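Local coordinates for protein 336aa long hypothetical dTDP-glucose 4,6-dehydratase (Pyrococcus horikoshii, PDB 2HUN) that binds NAD in a Rossmann-fold domain and probably acts as a dTDP-glucose 4,6-dehydratase, at residues Y22-E25 with E31-N34. Residues are numbered along the deposited sequence; the frame is centred on the assembly and turned at random.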
loop_
_atom_site.group_PDB
_atom_site.type_symbol
_atom_site.label_atom_id
_atom_site.label_comp_id
_atom_site.label_asym_id
_atom_site.label_seq_id
_atom_site.Cartn_x
_atom_site.Cartn_y
_atom_site.Cartn_z
ATOM N N TYR A 22 -6.180 -17.605 -24.031
ATOM C CA TYR A 22 -7.630 -17.478 -23.932
ATOM C C TYR A 22 -8.125 -16.271 -24.740
ATOM O O TYR A 22 -9.021 -16.383 -25.577
ATOM C CB TYR A 22 -8.028 -17.307 -22.464
ATOM C CG TYR A 22 -9.498 -17.059 -22.245
ATOM C CD1 TYR A 22 -10.388 -18.120 -22.100
ATOM C CD2 TYR A 22 -10.002 -15.755 -22.175
ATOM C CE1 TYR A 22 -11.752 -17.890 -21.884
ATOM C CE2 TYR A 22 -11.358 -15.516 -21.962
ATOM C CZ TYR A 22 -12.224 -16.587 -21.818
ATOM O OH TYR A 22 -13.564 -16.360 -21.609
ATOM N N ILE A 23 -7.537 -15.111 -24.479
ATOM C CA ILE A 23 -7.925 -13.888 -25.168
ATOM C C ILE A 23 -7.849 -13.973 -26.693
ATOM O O ILE A 23 -8.803 -13.613 -27.384
ATOM C CB ILE A 23 -7.078 -12.691 -24.667
ATOM C CG1 ILE A 23 -7.709 -12.124 -23.392
ATOM C CG2 ILE A 23 -6.938 -11.635 -25.752
ATOM C CD1 ILE A 23 -9.211 -11.857 -23.502
ATOM N N LEU A 24 -6.722 -14.444 -27.218
ATOM C CA LEU A 24 -6.564 -14.555 -28.666
ATOM C C LEU A 24 -7.502 -15.600 -29.255
ATOM O O LEU A 24 -7.913 -15.500 -30.409
ATOM C CB LEU A 24 -5.112 -14.895 -29.023
ATOM C CG LEU A 24 -4.102 -13.786 -28.722
ATOM C CD1 LEU A 24 -2.691 -14.261 -29.032
ATOM C CD2 LEU A 24 -4.448 -12.555 -29.542
ATOM N N GLU A 25 -7.853 -16.598 -28.457
ATOM C CA GLU A 25 -8.743 -17.643 -28.926
ATOM C C GLU A 25 -10.190 -17.172 -28.977
ATOM O O GLU A 25 -10.909 -17.472 -29.925
ATOM C CB GLU A 25 -8.623 -18.869 -28.024
ATOM C CG GLU A 25 -9.353 -20.088 -28.535
ATOM C CD GLU A 25 -8.928 -21.349 -27.813
ATOM O OE1 GLU A 25 -7.703 -21.607 -27.742
ATOM O OE2 GLU A 25 -9.813 -22.082 -27.320
ATOM N N GLU A 31 -5.686 -7.922 -30.405
ATOM C CA GLU A 31 -4.242 -8.039 -30.547
ATOM C C GLU A 31 -3.574 -7.954 -29.181
ATOM O O GLU A 31 -4.053 -7.260 -28.283
ATOM C CB GLU A 31 -3.702 -6.929 -31.444
ATOM C CG GLU A 31 -4.110 -7.043 -32.898
ATOM C CD GLU A 31 -3.584 -5.888 -33.725
ATOM O OE1 GLU A 31 -2.361 -5.648 -33.699
ATOM O OE2 GLU A 31 -4.395 -5.217 -34.398
ATOM N N VAL A 32 -2.458 -8.653 -29.031
ATOM C CA VAL A 32 -1.744 -8.656 -27.772
ATOM C C VAL A 32 -0.254 -8.359 -27.890
ATOM O O VAL A 32 0.439 -8.883 -28.760
ATOM C CB VAL A 32 -1.895 -10.014 -27.066
ATOM C CG1 VAL A 32 -0.920 -10.102 -25.899
ATOM C CG2 VAL A 32 -3.332 -10.196 -26.584
ATOM N N ILE A 33 0.223 -7.494 -27.008
ATOM C CA ILE A 33 1.630 -7.175 -26.932
ATOM C C ILE A 33 1.978 -7.638 -25.533
ATOM O O ILE A 33 1.419 -7.136 -24.558
ATOM C CB ILE A 33 1.916 -5.674 -27.016
ATOM C CG1 ILE A 33 1.567 -5.143 -28.404
ATOM C CG2 ILE A 33 3.380 -5.426 -26.690
ATOM C CD1 ILE A 33 1.703 -3.636 -28.522
ATOM N N ASN A 34 2.881 -8.603 -25.439
ATOM C CA ASN A 34 3.299 -9.149 -24.161
ATOM C C ASN A 34 4.661 -8.613 -23.754
ATOM O O ASN A 34 5.656 -8.845 -24.437
ATOM C CB ASN A 34 3.318 -10.690 -24.250
ATOM C CG ASN A 34 4.038 -11.345 -23.086
ATOM O OD1 ASN A 34 4.197 -10.753 -22.025
ATOM N ND2 ASN A 34 4.461 -12.594 -23.279
#
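Both close contacts fall on one methyl of Val-32: its CG2 meets Leu-24 CD2 at 3.9 Å and Ile-23 CG2 at 4.0 Å, so two consecutive helix residues converge on a single branch from the strand. Val-32 projects from the sheet toward helix 14-26, with CG1 anti to the backbone N (chi1 169°), which leaves CG2 to reach the helix. Ile-23 starts out toward the strand and touches it with its short branch, whereas CG1 and CD1 lead off elsewhere; its side chain lies roughly at right angles to that of Val-32. Leu-24 sets out along the flank of the helix; CD1 extends away from CA (chi2 176°), and the other methyl, CD2, folds round to the valine at a slant. All three side chains are buried, and Val-8 of strand 5-9, Tyr-56 of strand 56-60 and Trp-30 pack around them. The polar flanks diverge: Glu-25 turns to solvent on the far side of the helix, and Glu-31, partly exposed, points away from it. Tyr-22 is buried but faces helix 220-233, its OH hydrogen-bonded to Glu-228. With 114 Å² buried in all, this is a small, purely apolar patch, about 13 Å from the NAD at the side chain of Val-32. It packs the helix against the second strand of the first beta-alpha-beta unit (strand 5-9, helix 14-26, strand 31-36) of the NAD-binding Rossmann fold.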